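Local coordinates for OBG-type G domain-containing protein (PDB 2E87) that binds guanine nucleotide, seen here as GDP, and probably acts as an Obg-type GTPase, although its cellular role is unknown, at residues 299-302 with 303-306; 266-269 with 270-274; 38-41 with 42-45; 124-127 with 128-131. One frame throughout, in Å; residues are numbered along the deposited sequence.

How the contacts relate
Followed from the N terminus, the four contacts come as 38-41 with 42-45, 124-127 with 128-131, 266-269 with 270-274 and 299-302 with 303-306. Each joins successive turns of one helix and closes no longer loop, so they run in series and none nests or crosses. Contacts 3 and 4 share the N-terminal helical domain: V39 and R43 of helix 38-67 pack on I125 of helix 122-142, with R43 CB and I125 CD1 3.8 Å apart. Contacts 2 and 1 sit on adjacent helices of the G domain, joined where F304 and R300 meet I268. The two pairs lie on opposite sides of the chain's centre, contacts 2 and 4 being about 72 Å apart between centres.

Contact 1 of 4, residues 299-302 with 303-306; sequences KRLE and KFVK
E302 and K306 both carry CG anti to their own carbonyl carbon, chi1 -65° and -69°, so that the two chains leave helix 295-307 side by side and pointing the same way. This is an i to i+4 pair on the helix that links strands 283-287 and 313-314 in a beta-alpha-beta crossover of the G domain. The lysine stays extended, whereas the glutamate bends at chi2, and E302 OE1 comes to 3.4 Å from K306 NZ, a salt bridge with only a weak hydrogen bond in it. Such a long pairing at an exposed lysine probably contributes little more than a local balance of charge; E302 also makes a weak, long ion pair with K314.

The opposite character belongs to the buried face. There L301 meets V305 obliquely, CD2 lying 3.9 Å from V305 CG2, and F304 stands beside them with the edge of its ring at the carbonyl oxygen of L301. Strand 283-287 receives L301 and V305 through I287 and V285, while L301 and F304 both reach F254 of strand 249-254. Successive i to i+4 backbone bonds join the two segments. The one from V305 is short and straight: its N lies 2.7 Å from L301 O, with an N-H...O angle of 173°, and the same oxygen is approached by V305 CG2 at 3.1 Å.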
ATOM      1  N   LYS A 299      22.039 -24.619 -26.587  1.00 90.54           N
ATOM      2  CA  LYS A 299      21.696 -24.474 -27.996  1.00 89.99           C
ATOM      3  C   LYS A 299      20.186 -24.431 -28.129  1.00 88.89           C
ATOM      4  O   LYS A 299      19.643 -23.604 -28.863  1.00 89.23           O
ATOM      5  CB  LYS A 299      22.251 -25.644 -28.819  1.00 94.18           C
ATOM      6  CG  LYS A 299      23.757 -25.586 -29.065  1.00 99.42           C
ATOM      7  CD  LYS A 299      24.214 -26.677 -30.033  1.00100.76           C
ATOM      8  CE  LYS A 299      25.693 -26.538 -30.394  1.00100.83           C
ATOM      9  NZ  LYS A 299      26.090 -27.458 -31.503  1.00 97.52           N
ATOM     10  N   ARG A 300      19.514 -25.330 -27.414  1.00 87.52           N
ATOM     11  CA  ARG A 300      18.060 -25.391 -27.441  1.00 84.45           C
ATOM     12  C   ARG A 300      17.484 -24.098 -26.887  1.00 82.24           C
ATOM     13  O   ARG A 300      16.524 -23.552 -27.432  1.00 79.64           O
ATOM     14  CB  ARG A 300      17.551 -26.570 -26.608  1.00 85.26           C
ATOM     15  CG  ARG A 300      16.036 -26.557 -26.417  1.00 86.89           C
ATOM     16  CD  ARG A 300      15.297 -26.605 -27.756  1.00 85.59           C
ATOM     17  NE  ARG A 300      13.924 -26.108 -27.665  1.00 84.31           N
ATOM     18  CZ  ARG A 300      13.006 -26.564 -26.819  1.00 83.62           C
ATOM     19  NH1 ARG A 300      13.307 -27.539 -25.971  1.00 81.09           N
ATOM     20  NH2 ARG A 300      11.782 -26.046 -26.825  1.00 81.59           N
ATOM     21  N   LEU A 301      18.077 -23.608 -25.804  1.00 80.30           N
ATOM     22  CA  LEU A 301      17.604 -22.378 -25.187  1.00 77.46           C
ATOM     23  C   LEU A 301      17.723 -21.182 -26.121  1.00 78.26           C
ATOM     24  O   LEU A 301      16.720 -20.539 -26.428  1.00 77.91           O
ATOM     25  CB  LEU A 301      18.357 -22.099 -23.888  1.00 71.93           C
ATOM     26  CG  LEU A 301      17.447 -22.144 -22.662  1.00 70.47           C
ATOM     27  CD1 LEU A 301      18.232 -21.787 -21.420  1.00 69.84           C
ATOM     28  CD2 LEU A 301      16.296 -21.174 -22.852  1.00 67.22           C
ATOM     29  N   GLU A 302      18.936 -20.879 -26.576  1.00 79.21           N
ATOM     30  CA  GLU A 302      19.118 -19.749 -27.481  1.00 79.94           C
ATOM     31  C   GLU A 302      18.157 -19.864 -28.656  1.00 81.10           C
ATOM     32  O   GLU A 302      17.528 -18.884 -29.049  1.00 85.15           O
ATOM     33  CB  GLU A 302      20.555 -19.683 -27.998  1.00 77.82           C
ATOM     34  CG  GLU A 302      21.580 -19.410 -26.923  1.00 81.55           C
ATOM     35  CD  GLU A 302      22.739 -18.574 -27.430  1.00 84.37           C
ATOM     36  OE1 GLU A 302      22.489 -17.435 -27.877  1.00 82.97           O
ATOM     37  OE2 GLU A 302      23.893 -19.051 -27.380  1.00 85.54           O
ATOM     38  N   LYS A 303      18.039 -21.069 -29.202  1.00 80.05           N
ATOM     39  CA  LYS A 303      17.151 -21.312 -30.329  1.00 78.56           C
ATOM     40  C   LYS A 303      15.763 -20.849 -29.924  1.00 76.51           C
ATOM     41  O   LYS A 303      15.222 -19.908 -30.497  1.00 75.90           O
ATOM     42  CB  LYS A 303      17.142 -22.802 -30.671  1.00 81.69           C
ATOM     43  CG  LYS A 303      16.680 -23.139 -32.086  1.00 87.36           C
ATOM     44  CD  LYS A 303      17.027 -24.591 -32.432  1.00 91.56           C
ATOM     45  CE  LYS A 303      16.849 -24.895 -33.920  1.00 93.24           C
ATOM     46  NZ  LYS A 303      17.393 -26.241 -34.295  1.00 89.14           N
ATOM     47  N   PHE A 304      15.200 -21.512 -28.920  1.00 74.67           N
ATOM     48  CA  PHE A 304      13.874 -21.181 -28.402  1.00 72.57           C
ATOM     49  C   PHE A 304      13.698 -19.686 -28.155  1.00 72.46           C
ATOM     50  O   PHE A 304      12.705 -19.087 -28.574  1.00 71.47           O
ATOM     51  CB  PHE A 304      13.629 -21.921 -27.087  1.00 69.00           C
ATOM     52  CG  PHE A 304      12.455 -21.403 -26.312  1.00 67.08           C
ATOM     53  CD1 PHE A 304      11.160 -21.690 -26.712  1.00 70.74           C
ATOM     54  CD2 PHE A 304      12.645 -20.612 -25.192  1.00 67.32           C
ATOM     55  CE1 PHE A 304      10.069 -21.194 -26.003  1.00 72.13           C
ATOM     56  CE2 PHE A 304      11.563 -20.111 -24.478  1.00 68.39           C
ATOM     57  CZ  PHE A 304      10.272 -20.403 -24.885  1.00 71.75           C
ATOM     58  N   VAL A 305      14.663 -19.093 -27.456  1.00 70.97           N
ATOM     59  CA  VAL A 305      14.607 -17.675 -27.130  1.00 69.39           C
ATOM     60  C   VAL A 305      14.539 -16.786 -28.354  1.00 70.03           C
ATOM     61  O   VAL A 305      13.625 -15.977 -28.490  1.00 70.55           O
ATOM     62  CB  VAL A 305      15.818 -17.240 -26.287  1.00 67.11           C
ATOM     63  CG1 VAL A 305      15.803 -15.731 -26.101  1.00 65.30           C
ATOM     64  CG2 VAL A 305      15.784 -17.931 -24.942  1.00 61.52           C
ATOM     65  N   LYS A 306      15.511 -16.928 -29.246  1.00 72.21           N
ATOM     66  CA  LYS A 306      15.528 -16.109 -30.444  1.00 75.34           C
ATOM     67  C   LYS A 306      14.244 -16.279 -31.248  1.00 75.79           C
ATOM     68  O   LYS A 306      13.817 -15.358 -31.939  1.00 76.10           O
ATOM     69  CB  LYS A 306      16.774 -16.424 -31.277  1.00 73.71           C
ATOM     70  CG  LYS A 306      18.043 -15.935 -30.587  1.00 73.08           C
ATOM     71  CD  LYS A 306      19.324 -16.387 -31.260  1.00 75.82           C
ATOM     72  CE  LYS A 306      20.539 -15.855 -30.497  1.00 75.99           C
ATOM     73  NZ  LYS A 306      21.843 -16.351 -31.021  1.00 76.83           N
TER

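Contact 2 of 4, residues 266-269 with 270-274; sequences EQIH and LFEEV
The imidazole of H269 turns an edge to E272: OE1 of the glutamate lies near the ring plane, 4.0 Å from H269 CD2, and the ring and carboxylate planes are only 19° apart. F271 likewise presents its edge, in this case to the carbonyl oxygen of I268. Beyond the two segments, that phenyl ring meets Y252 edge-to-face and lies near the ring of H275.

Between these flat groups E272 reaches back, extended, along the preceding turn of helix 264-277, the crossover helix between strands 249-254 and 283-287. Its CG, anti to the carbonyl carbon at chi1 -53°, comes within 3.0 Å of I268 O, and its CD is 3.8 Å from I268 CG2. The backbone bond from E272 N to I268 O, 3.0 Å long, ties the same two residues. An alanine here is likely to strip I268 CG2 of its carboxylate cover and deprive K308 of its weak, distant ion-pair mate.

On the buried side, Q267 is held by D255 N and F262 O, next to the loop residue H175, and I268 packs on F304 of helix 295-307. E272 applies its carbon chain and carboxylate to an apolar neighbour, while the histidine approaches without a bond: H269 NE2 and E272 OE1 are 5.0 Å apart, a spacing at which the carboxylate might at most slightly favour a protonated ring.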
ATOM      1  N   GLU A 266      10.451 -27.387 -18.346  1.00 38.91           N
ATOM      2  CA  GLU A 266       9.627 -26.784 -17.302  1.00 36.17           C
ATOM      3  C   GLU A 266       9.960 -25.289 -17.137  1.00 39.36           C
ATOM      4  O   GLU A 266       9.081 -24.473 -16.868  1.00 39.80           O
ATOM      5  CB  GLU A 266       9.826 -27.515 -15.976  1.00 34.44           C
ATOM      6  CG  GLU A 266       9.251 -28.933 -15.928  1.00 31.89           C
ATOM      7  CD  GLU A 266       9.360 -29.564 -14.553  1.00 36.04           C
ATOM      8  OE1 GLU A 266       9.656 -28.833 -13.579  1.00 46.74           O
ATOM      9  OE2 GLU A 266       9.143 -30.784 -14.430  1.00 33.72           O
ATOM     10  N   GLN A 267      11.225 -24.932 -17.308  1.00 38.25           N
ATOM     11  CA  GLN A 267      11.620 -23.540 -17.193  1.00 39.72           C
ATOM     12  C   GLN A 267      10.997 -22.794 -18.357  1.00 39.39           C
ATOM     13  O   GLN A 267      10.560 -21.661 -18.202  1.00 37.88           O
ATOM     14  CB  GLN A 267      13.144 -23.387 -17.239  1.00 34.84           C
ATOM     15  CG  GLN A 267      13.871 -23.911 -16.021  1.00 35.98           C
ATOM     16  CD  GLN A 267      15.386 -23.815 -16.175  1.00 44.64           C
ATOM     17  OE1 GLN A 267      15.924 -22.744 -16.458  1.00 41.85           O
ATOM     18  NE2 GLN A 267      16.079 -24.938 -15.990  1.00 39.25           N
ATOM     19  N   ILE A 268      10.955 -23.415 -19.530  1.00 41.35           N
ATOM     20  CA  ILE A 268      10.344 -22.745 -20.681  1.00 40.92           C
ATOM     21  C   ILE A 268       8.835 -22.550 -20.449  1.00 39.47           C
ATOM     22  O   ILE A 268       8.277 -21.510 -20.782  1.00 38.55           O
ATOM     23  CB  ILE A 268      10.569 -23.536 -22.001  1.00 35.71           C
ATOM     24  CG1 ILE A 268      11.987 -23.301 -22.516  1.00 38.17           C
ATOM     25  CG2 ILE A 268       9.587 -23.091 -23.067  1.00 37.56           C
ATOM     26  CD1 ILE A 268      12.360 -24.224 -23.680  1.00 42.00           C
ATOM     27  N   HIS A 269       8.169 -23.536 -19.867  1.00 37.49           N
ATOM     28  CA  HIS A 269       6.742 -23.362 -19.643  1.00 41.98           C
ATOM     29  C   HIS A 269       6.510 -22.165 -18.752  1.00 42.45           C
ATOM     30  O   HIS A 269       5.633 -21.346 -19.023  1.00 44.18           O
ATOM     31  CB  HIS A 269       6.130 -24.609 -19.013  1.00 40.96           C
ATOM     32  CG  HIS A 269       6.047 -25.769 -19.950  1.00 51.47           C
ATOM     33  ND1 HIS A 269       5.816 -27.059 -19.520  1.00 53.75           N
ATOM     34  CD2 HIS A 269       6.151 -25.832 -21.299  1.00 49.67           C
ATOM     35  CE1 HIS A 269       5.782 -27.866 -20.566  1.00 58.01           C
ATOM     36  NE2 HIS A 269       5.983 -27.147 -21.657  1.00 57.30           N
ATOM     37  N   LEU A 270       7.311 -22.054 -17.697  1.00 39.69           N
ATOM     38  CA  LEU A 270       7.167 -20.950 -16.765  1.00 43.20           C
ATOM     39  C   LEU A 270       7.446 -19.636 -17.465  1.00 43.07           C
ATOM     40  O   LEU A 270       6.708 -18.667 -17.289  1.00 41.02           O
ATOM     41  CB  LEU A 270       8.112 -21.106 -15.570  1.00 46.97           C
ATOM     42  CG  LEU A 270       7.843 -20.094 -14.454  1.00 49.20           C
ATOM     43  CD1 LEU A 270       6.438 -20.300 -13.909  1.00 44.38           C
ATOM     44  CD2 LEU A 270       8.872 -20.258 -13.349  1.00 44.61           C
ATOM     45  N   PHE A 271       8.506 -19.596 -18.262  1.00 40.45           N
ATOM     46  CA  PHE A 271       8.826 -18.372 -18.971  1.00 41.09           C
ATOM     47  C   PHE A 271       7.628 -17.911 -19.808  1.00 42.64           C
ATOM     48  O   PHE A 271       7.282 -16.731 -19.822  1.00 42.72           O
ATOM     49  CB  PHE A 271      10.023 -18.579 -19.893  1.00 39.90           C
ATOM     50  CG  PHE A 271      10.146 -17.526 -20.941  1.00 39.41           C
ATOM     51  CD1 PHE A 271      10.698 -16.287 -20.640  1.00 36.86           C
ATOM     52  CD2 PHE A 271       9.630 -17.735 -22.210  1.00 39.70           C
ATOM     53  CE1 PHE A 271      10.727 -15.270 -21.593  1.00 34.98           C
ATOM     54  CE2 PHE A 271       9.654 -16.718 -23.172  1.00 41.58           C
ATOM     55  CZ  PHE A 271      10.205 -15.486 -22.857  1.00 38.24           C
ATOM     56  N   GLU A 272       6.994 -18.846 -20.505  1.00 40.60           N
ATOM     57  CA  GLU A 272       5.860 -18.509 -21.357  1.00 45.60           C
ATOM     58  C   GLU A 272       4.656 -18.005 -20.556  1.00 47.05           C
ATOM     59  O   GLU A 272       3.957 -17.088 -20.978  1.00 47.45           O
ATOM     60  CB  GLU A 272       5.471 -19.714 -22.219  1.00 42.55           C
ATOM     61  CG  GLU A 272       6.648 -20.276 -22.991  1.00 52.37           C
ATOM     62  CD  GLU A 272       6.284 -21.454 -23.876  1.00 56.55           C
ATOM     63  OE1 GLU A 272       5.684 -22.434 -23.366  1.00 51.65           O
ATOM     64  OE2 GLU A 272       6.617 -21.392 -25.085  1.00 58.51           O
ATOM     65  N   GLU A 273       4.415 -18.603 -19.400  1.00 45.47           N
ATOM     66  CA  GLU A 273       3.317 -18.167 -18.561  1.00 44.52           C
ATOM     67  C   GLU A 273       3.610 -16.766 -18.004  1.00 43.78           C
ATOM     68  O   GLU A 273       2.724 -15.925 -17.937  1.00 47.58           O
ATOM     69  CB  GLU A 273       3.114 -19.144 -17.410  1.00 42.63           C
ATOM     70  CG  GLU A 273       1.733 -19.058 -16.817  1.00 58.55           C
ATOM     71  CD  GLU A 273       1.669 -19.641 -15.435  1.00 62.81           C
ATOM     72  OE1 GLU A 273       2.174 -18.988 -14.505  1.00 73.47           O
ATOM     73  OE2 GLU A 273       1.125 -20.752 -15.276  1.00 73.22           O
ATOM     74  N   VAL A 274       4.856 -16.510 -17.616  1.00 41.80           N
ATOM     75  CA  VAL A 274       5.225 -15.205 -17.075  1.00 38.66           C
ATOM     76  C   VAL A 274       5.296 -14.148 -18.171  1.00 44.39           C
ATOM     77  O   VAL A 274       4.887 -13.000 -17.969  1.00 47.94           O
ATOM     78  CB  VAL A 274       6.587 -15.284 -16.326  1.00 39.59           C
ATOM     79  CG1 VAL A 274       7.085 -13.896 -15.951  1.00 36.06           C
ATOM     80  CG2 VAL A 274       6.426 -16.118 -15.069  1.00 33.17           C
TER

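Contact 3 of 4, residues 38-41 with 42-45; sequences KVKK and ARLR
V39 and R43 form the closely packed side of the opening turns of helix 38-67, in the N-terminal helical domain. The valine's CG1 stands 3.9 Å from R43 NH1, meeting the guanidinium obliquely, and both side chains lean on I125 of helix 122-142. R43 bends at chi3 (65°), which folds its guanidinium back over the turn: K40 CA lies over one face, and K40 CG is 3.8 Å from R43 NH2. Weak hydrogen bonds from NH1 to S119 O and N120 OD1 hold the far end toward the neighbouring loop.

The other side is looser at the outer end of K40. This lysine runs out as a long chain, turning only at chi4, and its NZ reaches 3.8 Å from L44 CD1, a contact of an ammonium with a methyl and no polar bond. L44 also rests on F32 and R35 of the preceding loop. A glycine in its place would probably leave K40's ammonium end without an apolar neighbour and open a gap against F32. The two like charges are not in contact, K40 NZ being 5.7 Å from R43 NH2. The base of the leucine, by contrast, is close to the backbone, with L44 CG 3.1 Å from K40 O.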
ATOM      1  N   LYS A  38     -32.026  30.197  37.206  1.00 70.28           N
ATOM      2  CA  LYS A  38     -31.650  28.812  37.506  1.00 69.98           C
ATOM      3  C   LYS A  38     -31.778  27.964  36.236  1.00 72.47           C
ATOM      4  O   LYS A  38     -30.840  27.259  35.845  1.00 72.26           O
ATOM      5  CB  LYS A  38     -32.552  28.203  38.592  1.00 72.61           C
ATOM      6  CG  LYS A  38     -32.223  26.722  38.898  1.00 75.49           C
ATOM      7  CD  LYS A  38     -33.351  25.956  39.626  1.00 74.42           C
ATOM      8  CE  LYS A  38     -32.949  24.493  39.901  1.00 66.75           C
ATOM      9  NZ  LYS A  38     -34.047  23.629  40.464  1.00 60.36           N
ATOM     10  N   VAL A  39     -32.949  28.045  35.602  1.00 69.99           N
ATOM     11  CA  VAL A  39     -33.252  27.301  34.380  1.00 65.06           C
ATOM     12  C   VAL A  39     -32.354  27.693  33.219  1.00 60.94           C
ATOM     13  O   VAL A  39     -32.021  26.860  32.382  1.00 59.41           O
ATOM     14  CB  VAL A  39     -34.730  27.505  33.956  1.00 66.00           C
ATOM     15  CG1 VAL A  39     -34.939  27.071  32.513  1.00 65.89           C
ATOM     16  CG2 VAL A  39     -35.634  26.697  34.862  1.00 63.76           C
ATOM     17  N   LYS A  40     -31.968  28.960  33.172  1.00 57.97           N
ATOM     18  CA  LYS A  40     -31.106  29.450  32.109  1.00 59.33           C
ATOM     19  C   LYS A  40     -29.720  28.812  32.241  1.00 60.28           C
ATOM     20  O   LYS A  40     -29.090  28.462  31.243  1.00 59.93           O
ATOM     21  CB  LYS A  40     -30.991  30.977  32.189  1.00 60.93           C
ATOM     22  CG  LYS A  40     -30.309  31.630  30.989  1.00 68.55           C
ATOM     23  CD  LYS A  40     -30.102  33.131  31.195  1.00 69.76           C
ATOM     24  CE  LYS A  40     -29.746  33.845  29.887  1.00 72.55           C
ATOM     25  NZ  LYS A  40     -28.542  33.292  29.214  1.00 68.00           N
ATOM     26  N   LYS A  41     -29.265  28.657  33.485  1.00 61.63           N
ATOM     27  CA  LYS A  41     -27.956  28.078  33.790  1.00 57.49           C
ATOM     28  C   LYS A  41     -27.870  26.604  33.429  1.00 53.09           C
ATOM     29  O   LYS A  41     -26.868  26.153  32.883  1.00 46.70           O
ATOM     30  CB  LYS A  41     -27.616  28.274  35.274  1.00 61.61           C
ATOM     31  CG  LYS A  41     -27.274  29.717  35.626  1.00 68.77           C
ATOM     32  CD  LYS A  41     -26.702  29.849  37.031  1.00 76.47           C
ATOM     33  CE  LYS A  41     -26.252  31.281  37.295  1.00 81.69           C
ATOM     34  NZ  LYS A  41     -25.884  31.530  38.720  1.00 85.52           N
ATOM     35  N   ALA A  42     -28.916  25.853  33.749  1.00 49.60           N
ATOM     36  CA  ALA A  42     -28.955  24.441  33.411  1.00 51.95           C
ATOM     37  C   ALA A  42     -28.977  24.338  31.879  1.00 53.38           C
ATOM     38  O   ALA A  42     -28.255  23.533  31.282  1.00 51.68           O
ATOM     39  CB  ALA A  42     -30.199  23.798  34.008  1.00 48.11           C
ATOM     40  N   ARG A  43     -29.792  25.186  31.256  1.00 53.69           N
ATOM     41  CA  ARG A  43     -29.939  25.221  29.809  1.00 54.06           C
ATOM     42  C   ARG A  43     -28.625  25.521  29.078  1.00 54.44           C
ATOM     43  O   ARG A  43     -28.347  24.935  28.032  1.00 55.39           O
ATOM     44  CB  ARG A  43     -31.021  26.243  29.426  1.00 56.04           C
ATOM     45  CG  ARG A  43     -31.264  26.404  27.925  1.00 59.92           C
ATOM     46  CD  ARG A  43     -32.556  27.174  27.633  1.00 64.78           C
ATOM     47  NE  ARG A  43     -32.523  28.561  28.099  1.00 69.49           N
ATOM     48  CZ  ARG A  43     -33.551  29.183  28.679  1.00 72.45           C
ATOM     49  NH1 ARG A  43     -34.704  28.546  28.871  1.00 64.90           N
ATOM     50  NH2 ARG A  43     -33.423  30.439  29.081  1.00 73.52           N
ATOM     51  N   LEU A  44     -27.813  26.424  29.619  1.00 53.04           N
ATOM     52  CA  LEU A  44     -26.536  26.752  28.988  1.00 50.64           C
ATOM     53  C   LEU A  44     -25.519  25.651  29.244  1.00 48.09           C
ATOM     54  O   LEU A  44     -24.534  25.529  28.528  1.00 52.68           O
ATOM     55  CB  LEU A  44     -25.966  28.066  29.529  1.00 49.31           C
ATOM     56  CG  LEU A  44     -26.800  29.340  29.379  1.00 54.49           C
ATOM     57  CD1 LEU A  44     -26.035  30.511  29.979  1.00 55.01           C
ATOM     58  CD2 LEU A  44     -27.101  29.591  27.912  1.00 57.72           C
ATOM     59  N   ARG A  45     -25.742  24.869  30.287  1.00 44.54           N
ATOM     60  CA  ARG A  45     -24.826  23.788  30.601  1.00 48.49           C
ATOM     61  C   ARG A  45     -25.108  22.630  29.663  1.00 42.06           C
ATOM     62  O   ARG A  45     -24.188  22.031  29.108  1.00 40.93           O
ATOM     63  CB  ARG A  45     -24.992  23.313  32.057  1.00 47.33           C
ATOM     64  CG  ARG A  45     -24.106  24.029  33.046  1.00 57.23           C
ATOM     65  CD  ARG A  45     -23.832  23.196  34.290  1.00 61.46           C
ATOM     66  NE  ARG A  45     -23.044  23.950  35.263  1.00 65.18           N
ATOM     67  CZ  ARG A  45     -23.565  24.800  36.145  1.00 69.90           C
ATOM     68  NH1 ARG A  45     -24.878  24.995  36.184  1.00 69.36           N
ATOM     69  NH2 ARG A  45     -22.774  25.467  36.974  1.00 69.30           N
TER

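Contact 4 of 4, residues 124-127 with 128-131; sequences EIAE and LRRQ
E124 and L128 lie side by side and point the same way, a one-turn pair on helix 122-142 of the N-terminal helical domain. E124 sends CG anti to its backbone N (chi1 -172°), L128 sends its own anti to the carbonyl carbon, and these different choices bring E124 CG to 3.8 Å from L128 CD1. It is the glutamate's methylene that does the touching; its carboxylate goes elsewhere, OE1 bonding to S119 OG. The leucine continues into the bundle, where Y112, R115 and I116 of helix 88-117 receive it.

Two arginines then fold back over the same turn, each bent at chi3 but in contrary senses. R129, at 55°, brings one face of its guanidinium against A126 O, which sits 3.8 Å above the plane of the group, over its centre, while its NE is taken in a salt bridge by E46 of helix 38-67. R130, at -60°, turns one face to the backbone at A126 and E127, and its NH1 comes 3.6 Å from E127 CG. The E127 carboxylate stands perpendicular to this guanidinium, with OE1 still 4.9 Å from R130 NH1, too far for a salt bridge, so any attraction is probably weak and long-range. The methyl of A126 touches both arginines: its CB lies 4.0 Å from R129 NH2 and 4.1 Å from R130 NH2.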
ATOM      1  N   GLU A 124     -37.875  19.041  30.037  1.00 55.61           N
ATOM      2  CA  GLU A 124     -37.576  18.891  28.623  1.00 56.25           C
ATOM      3  C   GLU A 124     -36.117  19.171  28.320  1.00 53.10           C
ATOM      4  O   GLU A 124     -35.477  18.424  27.591  1.00 53.99           O
ATOM      5  CB  GLU A 124     -38.453  19.833  27.813  1.00 55.32           C
ATOM      6  CG  GLU A 124     -38.357  19.628  26.335  1.00 60.76           C
ATOM      7  CD  GLU A 124     -39.199  20.618  25.588  1.00 66.58           C
ATOM      8  OE1 GLU A 124     -38.851  21.818  25.593  1.00 68.27           O
ATOM      9  OE2 GLU A 124     -40.216  20.197  25.006  1.00 69.73           O
ATOM     10  N   ILE A 125     -35.597  20.260  28.869  1.00 49.46           N
ATOM     11  CA  ILE A 125     -34.204  20.609  28.655  1.00 47.82           C
ATOM     12  C   ILE A 125     -33.330  19.401  28.969  1.00 48.59           C
ATOM     13  O   ILE A 125     -32.457  19.024  28.189  1.00 46.42           O
ATOM     14  CB  ILE A 125     -33.809  21.783  29.550  1.00 43.07           C
ATOM     15  CG1 ILE A 125     -34.371  23.067  28.936  1.00 44.66           C
ATOM     16  CG2 ILE A 125     -32.293  21.823  29.750  1.00 33.40           C
ATOM     17  CD1 ILE A 125     -34.276  24.290  29.828  1.00 42.29           C
ATOM     18  N   ALA A 126     -33.589  18.784  30.111  1.00 44.57           N
ATOM     19  CA  ALA A 126     -32.831  17.623  30.528  1.00 45.49           C
ATOM     20  C   ALA A 126     -33.036  16.464  29.565  1.00 44.54           C
ATOM     21  O   ALA A 126     -32.067  15.886  29.069  1.00 45.08           O
ATOM     22  CB  ALA A 126     -33.245  17.213  31.932  1.00 43.14           C
ATOM     23  N   GLU A 127     -34.297  16.128  29.307  1.00 41.90           N
ATOM     24  CA  GLU A 127     -34.634  15.022  28.415  1.00 43.79           C
ATOM     25  C   GLU A 127     -33.990  15.150  27.042  1.00 39.15           C
ATOM     26  O   GLU A 127     -33.595  14.147  26.436  1.00 40.23           O
ATOM     27  CB  GLU A 127     -36.160  14.896  28.280  1.00 51.01           C
ATOM     28  CG  GLU A 127     -36.843  14.364  29.549  1.00 68.52           C
ATOM     29  CD  GLU A 127     -38.369  14.510  29.542  1.00 73.57           C
ATOM     30  OE1 GLU A 127     -39.038  13.765  30.296  1.00 73.41           O
ATOM     31  OE2 GLU A 127     -38.901  15.373  28.802  1.00 76.07           O
ATOM     32  N   LEU A 128     -33.877  16.379  26.554  1.00 37.55           N
ATOM     33  CA  LEU A 128     -33.269  16.619  25.261  1.00 37.34           C
ATOM     34  C   LEU A 128     -31.766  16.300  25.268  1.00 39.84           C
ATOM     35  O   LEU A 128     -31.266  15.702  24.317  1.00 41.60           O
ATOM     36  CB  LEU A 128     -33.539  18.062  24.804  1.00 43.91           C
ATOM     37  CG  LEU A 128     -34.995  18.414  24.424  1.00 45.34           C
ATOM     38  CD1 LEU A 128     -35.158  19.923  24.230  1.00 40.97           C
ATOM     39  CD2 LEU A 128     -35.384  17.681  23.158  1.00 41.49           C
ATOM     40  N   ARG A 129     -31.035  16.681  26.315  1.00 37.38           N
ATOM     41  CA  ARG A 129     -29.607  16.346  26.349  1.00 36.66           C
ATOM     42  C   ARG A 129     -29.491  14.818  26.396  1.00 35.04           C
ATOM     43  O   ARG A 129     -28.653  14.212  25.722  1.00 30.32           O
ATOM     44  CB  ARG A 129     -28.895  16.889  27.600  1.00 36.80           C
ATOM     45  CG  ARG A 129     -27.785  15.918  28.060  1.00 40.26           C
ATOM     46  CD  ARG A 129     -27.108  16.241  29.373  1.00 47.03           C
ATOM     47  NE  ARG A 129     -28.036  16.396  30.488  1.00 42.74           N
ATOM     48  CZ  ARG A 129     -28.771  15.423  31.017  1.00 46.22           C
ATOM     49  NH1 ARG A 129     -28.707  14.179  30.547  1.00 36.49           N
ATOM     50  NH2 ARG A 129     -29.584  15.711  32.025  1.00 38.74           N
ATOM     51  N   ARG A 130     -30.327  14.212  27.234  1.00 32.85           N
ATOM     52  CA  ARG A 130     -30.320  12.777  27.400  1.00 36.68           C
ATOM     53  C   ARG A 130     -30.578  12.082  26.060  1.00 40.87           C
ATOM     54  O   ARG A 130     -29.935  11.081  25.739  1.00 43.84           O
ATOM     55  CB  ARG A 130     -31.364  12.378  28.433  1.00 32.99           C
ATOM     56  CG  ARG A 130     -31.112  11.031  29.077  1.00 39.67           C
ATOM     57  CD  ARG A 130     -32.202  10.716  30.095  1.00 54.29           C
ATOM     58  NE  ARG A 130     -32.251  11.710  31.166  1.00 61.96           N
ATOM     59  CZ  ARG A 130     -33.364  12.298  31.603  1.00 65.33           C
ATOM     60  NH1 ARG A 130     -34.541  12.000  31.064  1.00 71.25           N
ATOM     61  NH2 ARG A 130     -33.300  13.196  32.577  1.00 65.72           N
ATOM     62  N   GLN A 131     -31.494  12.627  25.266  1.00 41.38           N
ATOM     63  CA  GLN A 131     -31.792  12.032  23.969  1.00 40.85           C
ATOM     64  C   GLN A 131     -30.607  12.129  23.027  1.00 37.32           C
ATOM     65  O   GLN A 131     -30.295  11.176  22.323  1.00 34.09           O
ATOM     66  CB  GLN A 131     -32.989  12.713  23.307  1.00 46.16           C
ATOM     67  CG  GLN A 131     -34.327  12.420  23.944  1.00 58.60           C
ATOM     68  CD  GLN A 131     -35.469  12.950  23.103  1.00 69.16           C
ATOM     69  OE1 GLN A 131     -35.644  12.534  21.951  1.00 71.83           O
ATOM     70  NE2 GLN A 131     -36.247  13.878  23.664  1.00 66.30           N
TER